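Local coordinates for endo-xylogalacturonan hydrolase A (PDB 4C2L), which degrades xylogalacturonan in the hairy regions of pectin, acting on a galacturonic acid backbone that must carry xylose substituents, at residues A[285-290]-A[324-329]; A[335-340]-A[362-367]; A[68-73]-A[100-105]; A[215-220]-A[238-243]. All coordinates share one frame; numbering follows the deposited sequence.

Contact 1. Residues A[285-290]-A[324-329]. With SO4 (sulfate ion), chain I.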
loop_
_atom_site.group_PDB
_atom_site.type_symbol
_atom_site.label_atom_id
_atom_site.label_comp_id
_atom_site.label_asym_id
_atom_site.label_seq_id
_atom_site.Cartn_x
_atom_site.Cartn_y
_atom_site.Cartn_z
ATOM N N THR A 285 -6.598 8.870 11.841
ATOM C CA THR A 285 -6.613 8.081 13.073
ATOM C C THR A 285 -6.025 6.692 12.841
ATOM O O THR A 285 -6.408 6.011 11.891
ATOM C CB THR A 285 -8.056 7.918 13.576
ATOM O OG1 THR A 285 -8.569 9.201 13.950
ATOM C CG2 THR A 285 -8.104 6.967 14.801
ATOM N N PHE A 286 -5.119 6.294 13.732
ATOM C CA PHE A 286 -4.547 4.960 13.753
ATOM C C PHE A 286 -5.046 4.380 15.075
ATOM O O PHE A 286 -4.621 4.823 16.147
ATOM C CB PHE A 286 -3.024 5.011 13.794
ATOM C CG PHE A 286 -2.377 5.779 12.661
ATOM C CD1 PHE A 286 -2.139 7.152 12.779
ATOM C CD2 PHE A 286 -1.949 5.124 11.506
ATOM C CE1 PHE A 286 -1.512 7.856 11.748
ATOM C CE2 PHE A 286 -1.325 5.823 10.473
ATOM C CZ PHE A 286 -1.103 7.190 10.601
ATOM N N ASN A 287 -5.941 3.404 14.994
ATOM C CA ASN A 287 -6.593 2.837 16.184
ATOM C C ASN A 287 -6.417 1.324 16.301
ATOM O O ASN A 287 -6.429 0.616 15.294
ATOM C CB ASN A 287 -8.085 3.165 16.148
ATOM C CG ASN A 287 -8.822 2.654 17.371
ATOM O OD1 ASN A 287 -8.551 3.080 18.502
ATOM N ND2 ASN A 287 -9.763 1.734 17.155
ATOM N N ASP A 288 -6.267 0.822 17.527
ATOM C CA ASP A 288 -6.283 -0.633 17.753
ATOM C C ASP A 288 -5.200 -1.345 16.935
ATOM O O ASP A 288 -5.499 -2.212 16.093
ATOM C CB ASP A 288 -7.661 -1.211 17.401
ATOM C CG ASP A 288 -8.682 -1.054 18.516
ATOM O OD1 ASP A 288 -8.360 -0.478 19.585
ATOM O OD2 ASP A 288 -9.832 -1.511 18.319
ATOM N N PHE A 289 -3.954 -0.958 17.164
ATOM C CA PHE A 289 -2.814 -1.611 16.540
ATOM C C PHE A 289 -2.164 -2.579 17.500
ATOM O O PHE A 289 -1.969 -2.270 18.688
ATOM C CB PHE A 289 -1.743 -0.613 16.115
ATOM C CG PHE A 289 -1.980 0.017 14.764
ATOM C CD1 PHE A 289 -3.160 0.707 14.487
ATOM C CD2 PHE A 289 -0.988 -0.036 13.788
ATOM C CE1 PHE A 289 -3.366 1.305 13.246
ATOM C CE2 PHE A 289 -1.185 0.561 12.537
ATOM C CZ PHE A 289 -2.367 1.236 12.271
ATOM N N THR A 290 -1.821 -3.742 16.966
ATOM C CA THR A 290 -0.989 -4.699 17.675
ATOM C C THR A 290 0.383 -4.682 17.037
ATOM O O THR A 290 0.527 -4.892 15.826
ATOM C CB THR A 290 -1.629 -6.099 17.630
ATOM O OG1 THR A 290 -2.904 -6.024 18.287
ATOM C CG2 THR A 290 -0.755 -7.123 18.336
ATOM N N VAL A 324 -4.562 11.122 15.369
ATOM C CA VAL A 324 -4.889 10.382 16.593
ATOM C C VAL A 324 -4.239 9.007 16.527
ATOM O O VAL A 324 -4.383 8.289 15.529
ATOM C CB VAL A 324 -6.411 10.257 16.775
ATOM C CG1 VAL A 324 -6.735 9.343 17.965
ATOM C CG2 VAL A 324 -7.033 11.644 16.949
ATOM N N VAL A 325 -3.524 8.657 17.590
ATOM C CA VAL A 325 -2.891 7.347 17.712
ATOM C C VAL A 325 -3.502 6.786 18.990
ATOM O O VAL A 325 -3.249 7.313 20.084
ATOM C CB VAL A 325 -1.357 7.485 17.819
ATOM C CG1 VAL A 325 -0.669 6.163 18.159
ATOM C CG2 VAL A 325 -0.771 8.068 16.542
ATOM N N SER A 326 -4.321 5.749 18.855
ATOM C CA SER A 326 -5.061 5.223 20.009
ATOM C C SER A 326 -5.022 3.705 20.092
ATOM O O SER A 326 -5.127 3.020 19.077
ATOM C CB SER A 326 -6.510 5.714 19.991
ATOM O OG SER A 326 -7.163 5.437 18.747
ATOM N N SER A 327 -4.861 3.195 21.315
ATOM C CA SER A 327 -4.911 1.764 21.594
ATOM C C SER A 327 -3.868 0.998 20.806
ATOM O O SER A 327 -4.213 0.184 19.941
ATOM C CB SER A 327 -6.310 1.202 21.312
ATOM O OG SER A 327 -7.271 1.746 22.192
ATOM N N PHE A 328 -2.598 1.290 21.066
ATOM C CA PHE A 328 -1.502 0.510 20.520
ATOM C C PHE A 328 -0.993 -0.410 21.623
ATOM O O PHE A 328 -0.756 0.031 22.757
ATOM C CB PHE A 328 -0.355 1.405 20.057
ATOM C CG PHE A 328 -0.503 1.933 18.649
ATOM C CD1 PHE A 328 -1.696 2.509 18.212
ATOM C CD2 PHE A 328 0.582 1.883 17.770
ATOM C CE1 PHE A 328 -1.813 3.011 16.918
ATOM C CE2 PHE A 328 0.474 2.389 16.476
ATOM C CZ PHE A 328 -0.724 2.948 16.048
ATOM N N SER A 329 -0.797 -1.675 21.286
ATOM C CA SER A 329 -0.213 -2.603 22.247
ATOM C C SER A 329 0.841 -3.483 21.597
ATOM O O SER A 329 1.002 -3.479 20.372
ATOM C CB SER A 329 -1.311 -3.437 22.904
ATOM O OG SER A 329 -2.007 -4.199 21.929
HETATM S S SO4 I . -12.162 0.106 20.299
HETATM O O1 SO4 I . -11.414 -1.104 20.706
HETATM O O2 SO4 I . -12.066 1.125 21.371
HETATM O O3 SO4 I . -13.585 -0.238 20.076
HETATM O O4 SO4 I . -11.590 0.644 19.045
HETATM O O HOH W 1 -9.664 2.669 20.854
HETATM O O HOH W 2 -4.053 -2.829 20.686
#
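Phe289 and Phe328 are neighbours on adjacent coils of a right-handed parallel beta-helix, an example of the aromatic ladder that such solenoids build when equivalent residues recur in register. Both side chains take nearly the same first torsion (chi1 -84° and -86°), with CG anti to the carbonyl carbon, and the rings lie almost parallel, their centroids 4.5 Å apart. The rings are strongly offset, with little of one above the other: CB of Phe289 stands over the centre of the Phe328 ring, a CH-pi contact, while Phe328 CZ lies 3.4 Å from Phe289 CG. Val325 CG1 packs on the opposite face of the Phe328 ring, toward its rim. At that ring's edge Phe328 CE1 meets the carbonyl O of Phe286. Phe286, whose ring packs edge-to-face with Phe298, turns to the same interior side.

The strands run parallel, and the chain turns a corner at Asp288. Straight backbone bonds, such as Phe286 N to Val324 O, bind them, whereas Phe289 N to Ser327 O is weak. On the outer side Asn287 CG is anti to its backbone N (chi1 -178°). Ser326 OG donates to Asn287 OD1 at 2.7 Å, and Asn287 ND2 donates to O4 of a sulfate, probably from the crystallisation liquor, at 2.8 Å; Thr254 OG1 of strand 246-259 also hydrogen-bonds Asn287 ND2. Water 1 links Asn287 OD1, Ser327 OG and sulfate O2.

Contact 2. Residues A[335-340]-A[362-367]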
loop_
_atom_site.group_PDB
_atom_site.type_symbol
_atom_site.label_atom_id
_atom_site.label_comp_id
_atom_site.label_asym_id
_atom_site.label_seq_id
_atom_site.Cartn_x
_atom_site.Cartn_y
_atom_site.Cartn_z
ATOM N N LYS A 335 15.788 -3.738 17.863
ATOM C CA LYS A 335 16.603 -2.835 17.069
ATOM C C LYS A 335 16.845 -1.472 17.721
ATOM O O LYS A 335 17.981 -1.007 17.774
ATOM C CB LYS A 335 16.007 -2.634 15.679
ATOM C CG LYS A 335 16.875 -1.750 14.809
ATOM C CD LYS A 335 16.340 -1.657 13.396
ATOM C CE LYS A 335 17.318 -0.886 12.530
ATOM N NZ LYS A 335 16.797 -0.823 11.142
ATOM N N TYR A 336 15.775 -0.829 18.178
ATOM C CA TYR A 336 15.889 0.528 18.734
ATOM C C TYR A 336 15.675 0.590 20.242
ATOM O O TYR A 336 15.727 1.672 20.837
ATOM C CB TYR A 336 14.916 1.480 18.034
ATOM C CG TYR A 336 15.197 1.667 16.564
ATOM C CD1 TYR A 336 16.408 2.207 16.128
ATOM C CD2 TYR A 336 14.243 1.316 15.607
ATOM C CE1 TYR A 336 16.663 2.392 14.771
ATOM C CE2 TYR A 336 14.489 1.500 14.253
ATOM C CZ TYR A 336 15.692 2.032 13.841
ATOM O OH TYR A 336 15.928 2.210 12.496
ATOM N N ASP A 337 15.436 -0.570 20.851
ATOM C CA ASP A 337 15.293 -0.698 22.294
ATOM C C ASP A 337 16.290 0.255 22.977
ATOM O O ASP A 337 17.486 0.200 22.694
ATOM C CB ASP A 337 15.554 -2.160 22.681
ATOM C CG ASP A 337 15.101 -2.497 24.091
ATOM O OD1 ASP A 337 15.106 -1.603 24.964
ATOM O OD2 ASP A 337 14.726 -3.667 24.334
ATOM N N PRO A 338 15.811 1.136 23.883
ATOM C CA PRO A 338 14.510 1.264 24.554
ATOM C C PRO A 338 13.444 2.114 23.834
ATOM O O PRO A 338 12.325 2.245 24.335
ATOM C CB PRO A 338 14.889 1.960 25.860
ATOM C CG PRO A 338 16.006 2.858 25.457
ATOM C CD PRO A 338 16.782 2.125 24.394
ATOM N N VAL A 339 13.799 2.665 22.680
ATOM C CA VAL A 339 12.918 3.576 21.946
ATOM C C VAL A 339 11.839 2.787 21.202
ATOM O O VAL A 339 12.160 1.884 20.424
ATOM C CB VAL A 339 13.727 4.454 20.963
ATOM C CG1 VAL A 339 12.808 5.405 20.204
ATOM C CG2 VAL A 339 14.802 5.238 21.717
ATOM N N VAL A 340 10.576 3.131 21.447
ATOM C CA VAL A 340 9.440 2.467 20.784
ATOM C C VAL A 340 8.761 3.370 19.745
ATOM O O VAL A 340 7.922 2.907 18.963
ATOM C CB VAL A 340 8.396 1.971 21.802
ATOM C CG1 VAL A 340 9.033 0.985 22.784
ATOM C CG2 VAL A 340 7.760 3.143 22.551
ATOM N N ALA A 362 9.445 -1.973 24.603
ATOM C CA ALA A 362 10.585 -2.617 23.972
ATOM C C ALA A 362 10.812 -3.977 24.678
ATOM O O ALA A 362 10.213 -4.218 25.719
ATOM C CB ALA A 362 11.805 -1.720 24.074
ATOM N N PRO A 363 11.622 -4.877 24.089
ATOM C CA PRO A 363 11.883 -6.178 24.736
ATOM C C PRO A 363 12.403 -6.070 26.184
ATOM O O PRO A 363 12.037 -6.893 27.025
ATOM C CB PRO A 363 12.928 -6.804 23.813
ATOM C CG PRO A 363 12.519 -6.296 22.457
ATOM C CD PRO A 363 12.172 -4.849 22.719
ATOM N N SER A 364 13.228 -5.062 26.455
ATOM C CA SER A 364 13.728 -4.762 27.807
ATOM C C SER A 364 12.642 -4.392 28.821
ATOM O O SER A 364 12.896 -4.380 30.030
ATOM C CB SER A 364 14.720 -3.608 27.734
ATOM O OG SER A 364 14.052 -2.402 27.364
ATOM N N GLY A 365 11.448 -4.062 28.336
ATOM C CA GLY A 365 10.367 -3.584 29.193
ATOM C C GLY A 365 10.271 -2.061 29.217
ATOM O O GLY A 365 9.287 -1.511 29.701
ATOM N N LYS A 366 11.287 -1.379 28.695
ATOM C CA LYS A 366 11.274 0.086 28.622
ATOM C C LYS A 366 10.392 0.578 27.472
ATOM O O LYS A 366 9.993 -0.222 26.614
ATOM C CB LYS A 366 12.694 0.624 28.503
ATOM C CG LYS A 366 13.461 0.493 29.809
ATOM C CD LYS A 366 14.956 0.617 29.598
ATOM C CE LYS A 366 15.686 0.511 30.927
ATOM N NZ LYS A 366 17.122 0.872 30.767
ATOM N N SER A 367 10.076 1.879 27.465
ATOM C CA SER A 367 9.170 2.453 26.453
ATOM C C SER A 367 9.431 3.936 26.177
ATOM O O SER A 367 8.562 4.801 26.360
ATOM C CB SER A 367 7.713 2.236 26.857
ATOM O OG SER A 367 7.483 2.785 28.145
#
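A type I beta turn from Ala362 to Gly365, carrying an ST turn at Ser364, is held by the carboxylate of Asp337 in the loop leading into strand 339-344. The two loops belong to successive coils of the beta-helix. Asp337 CG is anti to its backbone N (chi1 -166°), and its two oxygens take different donors from one residue: Ser364 OG donates a hydrogen bond to Asp337 OD1 at 2.7 Å, and the backbone Ser364 N donates one to Asp337 OD2 at 2.9 Å. Each oxygen uses its syn lone pair, so the carboxylate receives both bonds in a two-pronged grip. Ser364 OG also accepts from Lys366 N at 3.2 Å, the bond that defines the ST turn, and thus passes the link on to the residue just after the type I turn.

Apolar atoms fill in around this polar pair. Ala362 CB lies against the carboxyl carbon, 3.4 Å from Asp337 CG, and Pro363 CD lies against Asp337 OD2, the two side chains running antiparallel. Pro338, which follows a cis peptide bond, sets its CB 3.7 Å from Lys366 CB. Val340 CG1 reaches Ala362 N at 3.5 Å and also touches Ser367 CA; Val369 packs on the same valine from the next strand, 368-372.

Beyond the turn, Lys366 NZ stays 6.6 Å from Asp337 OD1, too far for a salt bridge. The carboxylate is therefore joined to this turn through neutral donors, and its charge is probably stabilised by the hydroxyl and peptide N-H of Ser364.

Contact 3. Residues A[68-73]-A[100-105]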
loop_
_atom_site.group_PDB
_atom_site.type_symbol
_atom_site.label_atom_id
_atom_site.label_comp_id
_atom_site.label_asym_id
_atom_site.label_seq_id
_atom_site.Cartn_x
_atom_site.Cartn_y
_atom_site.Cartn_z
ATOM N N SER A 68 -18.307 -2.612 -17.807
ATOM C CA SER A 68 -19.264 -1.592 -17.375
ATOM C C SER A 68 -20.327 -2.324 -16.565
ATOM O O SER A 68 -21.190 -3.000 -17.123
ATOM C CB SER A 68 -19.864 -0.891 -18.600
ATOM O OG SER A 68 -20.844 0.050 -18.218
ATOM N N ASP A 69 -20.230 -2.216 -15.245
ATOM C CA ASP A 69 -21.059 -3.014 -14.321
ATOM C C ASP A 69 -20.874 -4.497 -14.580
ATOM O O ASP A 69 -21.846 -5.262 -14.625
ATOM C CB ASP A 69 -22.541 -2.621 -14.422
ATOM C CG ASP A 69 -22.768 -1.156 -14.139
ATOM O OD1 ASP A 69 -22.349 -0.693 -13.057
ATOM O OD2 ASP A 69 -23.355 -0.454 -15.003
ATOM N N CYS A 70 -19.621 -4.897 -14.774
ATOM C CA CYS A 70 -19.308 -6.280 -15.090
ATOM C C CYS A 70 -18.880 -7.009 -13.831
ATOM O O CYS A 70 -18.510 -6.390 -12.825
ATOM C CB CYS A 70 -18.211 -6.369 -16.159
ATOM S SG CYS A 70 -16.551 -6.116 -15.514
ATOM N N ASP A 71 -18.934 -8.329 -13.899
ATOM C CA ASP A 71 -18.518 -9.187 -12.801
ATOM C C ASP A 71 -17.474 -10.165 -13.345
ATOM O O ASP A 71 -17.770 -10.982 -14.218
ATOM C CB ASP A 71 -19.757 -9.906 -12.242
ATOM C CG ASP A 71 -19.448 -10.852 -11.083
ATOM O OD1 ASP A 71 -18.373 -10.767 -10.436
ATOM O OD2 ASP A 71 -20.333 -11.693 -10.803
ATOM N N ILE A 72 -16.241 -10.045 -12.857
ATOM C CA ILE A 72 -15.142 -10.908 -13.283
ATOM C C ILE A 72 -14.828 -11.898 -12.160
ATOM O O ILE A 72 -14.260 -11.531 -11.126
ATOM C CB ILE A 72 -13.883 -10.080 -13.636
ATOM C CG1 ILE A 72 -14.237 -8.994 -14.658
ATOM C CG2 ILE A 72 -12.768 -10.975 -14.147
ATOM C CD1 ILE A 72 -13.112 -8.005 -14.951
ATOM N N GLN A 73 -15.210 -13.149 -12.370
ATOM C CA GLN A 73 -15.055 -14.185 -11.340
ATOM C C GLN A 73 -13.798 -14.992 -11.599
ATOM O O GLN A 73 -13.715 -15.797 -12.535
ATOM C CB GLN A 73 -16.306 -15.070 -11.266
ATOM C CG GLN A 73 -17.568 -14.236 -11.093
ATOM C CD GLN A 73 -18.847 -15.056 -11.062
ATOM O OE1 GLN A 73 -18.825 -16.292 -11.208
ATOM N NE2 GLN A 73 -19.974 -14.367 -10.893
ATOM N N ASP A 100 -16.526 2.141 -14.564
ATOM C CA ASP A 100 -17.628 2.354 -13.635
ATOM C C ASP A 100 -18.367 1.045 -13.425
ATOM O O ASP A 100 -19.024 0.545 -14.335
ATOM C CB ASP A 100 -18.580 3.423 -14.183
ATOM C CG ASP A 100 -17.894 4.757 -14.378
ATOM O OD1 ASP A 100 -17.293 5.255 -13.405
ATOM O OD2 ASP A 100 -17.950 5.315 -15.500
ATOM N N GLY A 101 -18.241 0.481 -12.228
ATOM C CA GLY A 101 -18.948 -0.743 -11.887
ATOM C C GLY A 101 -18.132 -1.951 -12.269
ATOM O O GLY A 101 -18.213 -2.437 -13.389
ATOM N N LEU A 102 -17.308 -2.418 -11.350
ATOM C CA LEU A 102 -16.538 -3.612 -11.589
ATOM C C LEU A 102 -16.543 -4.441 -10.325
ATOM O O LEU A 102 -16.436 -3.905 -9.223
ATOM C CB LEU A 102 -15.095 -3.260 -11.977
ATOM C CG LEU A 102 -14.082 -4.387 -11.736
ATOM C CD1 LEU A 102 -14.099 -5.368 -12.894
ATOM C CD2 LEU A 102 -12.674 -3.886 -11.470
ATOM N N LYS A 103 -16.677 -5.746 -10.497
ATOM C CA LYS A 103 -16.369 -6.684 -9.424
ATOM C C LYS A 103 -15.278 -7.601 -9.953
ATOM O O LYS A 103 -15.458 -8.266 -10.975
ATOM C CB LYS A 103 -17.599 -7.499 -9.021
ATOM C CG LYS A 103 -18.826 -6.651 -8.711
ATOM C CD LYS A 103 -20.025 -7.538 -8.389
ATOM C CE LYS A 103 -21.334 -6.755 -8.433
ATOM N NZ LYS A 103 -21.798 -6.588 -9.840
ATOM N N LEU A 104 -14.139 -7.607 -9.281
ATOM C CA LEU A 104 -13.056 -8.511 -9.621
ATOM C C LEU A 104 -12.901 -9.377 -8.402
ATOM O O LEU A 104 -12.395 -8.926 -7.363
ATOM C CB LEU A 104 -11.759 -7.742 -9.920
ATOM C CG LEU A 104 -10.484 -8.553 -10.212
ATOM C CD1 LEU A 104 -10.609 -9.354 -11.499
ATOM C CD2 LEU A 104 -9.267 -7.640 -10.315
ATOM N N ARG A 105 -13.364 -10.610 -8.503
ATOM C CA ARG A 105 -13.534 -11.375 -7.264
ATOM C C ARG A 105 -13.384 -12.856 -7.441
ATOM O O ARG A 105 -13.616 -13.378 -8.522
ATOM C CB ARG A 105 -14.892 -11.048 -6.663
ATOM C CG ARG A 105 -16.076 -11.319 -7.582
ATOM C CD ARG A 105 -17.351 -10.896 -6.861
ATOM N NE ARG A 105 -18.533 -11.187 -7.648
ATOM C CZ ARG A 105 -19.758 -11.246 -7.136
ATOM N NH1 ARG A 105 -19.938 -11.057 -5.829
ATOM N NH2 ARG A 105 -20.784 -11.505 -7.926
HETATM O O HOH W 3 -21.219 1.555 -15.754
HETATM O O HOH W 4 -20.481 -4.806 -11.488
#
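The guanidinium of Arg105 has the aliphatic CD of Lys103 over the centre of one face, and along its edge it meets the carboxylate of Asp71. Asp71 CG is anti to its backbone N (chi1 180°), which carries the carboxylate toward Arg105. Arg105 grips that carboxylate side-on in a salt bridge: NE donates to Asp71 OD1 at 2.8 Å and NH2 to Asp71 OD2 at 2.9 Å. The two planes are 54° apart, and the side chains cross at about a right angle. Asp71 OD2 lies in the guanidinium plane, yet Arg105 NH2 stands above the carboxylate plane. From the opposite face of that plane Gln73 NE2 brings a second hydrogen bond to Asp71 OD2, at 2.7 Å.

These side chains share one side of two parallel strands, 70-73 and 102-105, on successive coils near the N-terminal end of the beta-helix. Backbone bonds run between them, from Ile72 N to Lys103 O and from Arg105 N to Ile72 O. On the other side Ile72 CD1 presses tightly on Leu102 CD1 (3.5 Å), and Leu102 CD1 also touches Cys70 SG, which forms a disulfide with Cys67. Leu39 of helix 32-42 packs on Cys70 and Ile72. Before the strands, Gly101 is buried against Asp69 in the turn of the chain, its CA 3.6 Å from Asp69 OD1. Water 4 ties Lys103 NZ to the carbonyl O of Cys70.

Three side-chain bonds thus satisfy the buried carboxylate of Asp71, two of them at OD2. With an arginine bound and Lys103 NZ 5.4 Å from OD2, Asp71 is probably kept ionised.

Contact 4. Residues A[215-220]-A[238-243]. With SO4 (sulfate ion), chain E.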
loop_
_atom_site.group_PDB
_atom_site.type_symbol
_atom_site.label_atom_id
_atom_site.label_comp_id
_atom_site.label_asym_id
_atom_site.label_seq_id
_atom_site.Cartn_x
_atom_site.Cartn_y
_atom_site.Cartn_z
ATOM N N PHE A 215 -0.695 6.048 2.170
ATOM C CA PHE A 215 -1.591 7.100 1.763
ATOM C C PHE A 215 -0.794 8.157 1.040
ATOM O O PHE A 215 0.077 8.837 1.611
ATOM C CB PHE A 215 -2.360 7.655 2.956
ATOM C CG PHE A 215 -3.021 6.588 3.781
ATOM C CD1 PHE A 215 -4.208 5.999 3.354
ATOM C CD2 PHE A 215 -2.428 6.144 4.955
ATOM C CE1 PHE A 215 -4.823 5.000 4.111
ATOM C CE2 PHE A 215 -3.033 5.145 5.727
ATOM C CZ PHE A 215 -4.224 4.562 5.290
ATOM N N LYS A 216 -1.095 8.262 -0.242
ATOM C CA LYS A 216 -0.341 9.113 -1.142
ATOM C C LYS A 216 -1.118 10.415 -1.359
ATOM O O LYS A 216 -2.279 10.514 -0.947
ATOM C CB LYS A 216 -0.123 8.367 -2.458
ATOM C CG LYS A 216 0.636 7.055 -2.274
ATOM C CD LYS A 216 2.038 7.318 -1.716
ATOM C CE LYS A 216 2.978 6.124 -1.912
ATOM N NZ LYS A 216 4.247 6.340 -1.156
ATOM N N PRO A 217 -0.492 11.401 -2.021
ATOM C CA PRO A 217 -1.132 12.706 -2.209
ATOM C C PRO A 217 -2.529 12.613 -2.800
ATOM O O PRO A 217 -2.779 11.817 -3.720
ATOM C CB PRO A 217 -0.172 13.411 -3.170
ATOM C CG PRO A 217 1.155 12.895 -2.745
ATOM C CD PRO A 217 0.909 11.422 -2.489
ATOM N N SER A 218 -3.429 13.427 -2.253
ATOM C CA SER A 218 -4.846 13.513 -2.637
ATOM C C SER A 218 -5.736 12.343 -2.210
ATOM O O SER A 218 -6.894 12.263 -2.637
ATOM C CB SER A 218 -5.033 13.868 -4.125
ATOM O OG SER A 218 -4.270 15.023 -4.426
ATOM N N SER A 219 -5.233 11.446 -1.359
ATOM C CA SER A 219 -6.140 10.473 -0.755
ATOM C C SER A 219 -7.062 11.171 0.245
ATOM O O SER A 219 -6.642 12.079 0.975
ATOM C CB SER A 219 -5.398 9.300 -0.098
ATOM O OG SER A 219 -4.341 9.746 0.727
ATOM N N ASN A 220 -8.316 10.742 0.255
ATOM C CA ASN A 220 -9.351 11.380 1.079
ATOM C C ASN A 220 -10.438 10.364 1.352
ATOM O O ASN A 220 -10.887 9.654 0.443
ATOM C CB ASN A 220 -9.934 12.581 0.307
ATOM C CG ASN A 220 -10.841 13.465 1.148
ATOM O OD1 ASN A 220 -10.882 13.371 2.380
ATOM N ND2 ASN A 220 -11.585 14.349 0.465
ATOM N N GLY A 238 2.309 9.027 3.277
ATOM C CA GLY A 238 3.391 9.598 2.480
ATOM C C GLY A 238 4.177 8.600 1.629
ATOM O O GLY A 238 3.716 7.468 1.395
ATOM N N SER A 239 5.358 9.012 1.148
ATOM C CA SER A 239 5.892 10.357 1.428
ATOM C C SER A 239 5.049 11.440 0.763
ATOM O O SER A 239 4.423 11.217 -0.267
ATOM C CB SER A 239 7.328 10.495 0.933
ATOM O OG SER A 239 7.390 10.286 -0.464
ATOM N N LEU A 240 5.056 12.617 1.370
ATOM C CA LEU A 240 4.383 13.778 0.801
ATOM C C LEU A 240 5.400 14.897 0.647
ATOM O O LEU A 240 6.336 14.992 1.434
ATOM C CB LEU A 240 3.276 14.250 1.753
ATOM C CG LEU A 240 2.241 13.215 2.192
ATOM C CD1 LEU A 240 1.270 13.891 3.145
ATOM C CD2 LEU A 240 1.507 12.613 0.997
ATOM N N GLY A 241 5.205 15.722 -0.375
ATOM C CA GLY A 241 5.951 16.971 -0.519
ATOM C C GLY A 241 7.172 16.919 -1.426
ATOM O O GLY A 241 7.931 17.880 -1.473
ATOM N N LYS A 242 7.357 15.816 -2.162
ATOM C CA LYS A 242 8.570 15.643 -2.967
ATOM C C LYS A 242 8.758 16.790 -3.959
ATOM O O LYS A 242 9.859 17.342 -4.061
ATOM C CB LYS A 242 8.570 14.302 -3.721
ATOM C CG LYS A 242 9.820 14.067 -4.564
ATOM C CD LYS A 242 9.734 12.720 -5.276
ATOM C CE LYS A 242 10.872 12.501 -6.262
ATOM N NZ LYS A 242 12.201 12.780 -5.656
ATOM N N SER A 243 7.696 17.140 -4.673
ATOM C CA SER A 243 7.804 18.156 -5.723
ATOM C C SER A 243 6.540 18.998 -5.890
ATOM O O SER A 243 6.421 19.766 -6.852
ATOM C CB SER A 243 8.194 17.500 -7.048
ATOM O OG SER A 243 7.179 16.617 -7.469
HETATM S S SO4 E . 7.858 6.787 -0.907
HETATM O O1 SO4 E . 8.581 5.622 -0.355
HETATM O O2 SO4 E . 8.824 7.903 -1.067
HETATM O O3 SO4 E . 6.785 7.099 0.050
HETATM O O4 SO4 E . 7.327 6.459 -2.241
HETATM O O HOH W 5 4.771 9.287 -2.212
#
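A cis peptide bond joins Gly238 to Ser239, and across from it Lys216 reaches in to bind the carbonyl of that same bond. Lys216 NZ donates to Gly238 O at 2.8 Å, tilted 31° from the carbonyl plane. The lysine begins by pointing away from residues 238-243, but its chain bends at the second torsion (chi2 -62°), which turns CD back to 3.5 Å from Gly238 O. The cis bond turns Ser239 N to the same side as Gly238 O, and it donates to O3 of a sulfate at 2.6 Å, while Ser239 OG donates to O2 at 2.8 Å. The same ion, probably from the crystallisation liquor, takes a weak bond from Lys216 NZ at O4. Water 5 connects Lys216 NZ with Ser239 O.

Alongside, Gly238 N donates to Phe215 O at 2.8 Å, an inter-strand bond of the beta-helix. After Phe215 the chain makes a type II turn from Lys216 to Ser219, where Lys216 O accepts from both Ser219 N and Ser219 OG. Pro217 and Leu240 pack flank to flank, heading in opposite senses, with Pro217 CD 3.7 Å from Leu240 CD2. Strand 279-294 supplies Val281 beside the same leucine.

The lysine side chain is about 7 Å from that of Asp210, the proton donor by similarity, so this edge probably borders the catalytic cleft. A lysine amine, a peptide N-H and a hydroxyl converge on one anion here; such a cluster is consistent with a place where an acidic galacturonate could be received, although the sulfate alone does not establish it.

In the fold
The four contacts sample one parallel beta-helix along most of its length. Along the chain they follow in series: contact 3, contact 4, contact 1, contact 2. Contact 3 lies near the N-terminal end and contact 2 toward the C-terminal end, their centres about 47 Å apart on opposite sides of the chain's centre. Contact 4 is about 28 Å from contact 3 and about 22 Å from contact 1, centre to centre, and contacts 1 and 2 are about 18 Å apart. Contacts 2 and 4 share the eleven-stranded parallel sheet through strands 339-344 and 235-240. Coil-to-coil packing thus recurs along the solenoid, with contact 4 beside the residues thought to be catalytic.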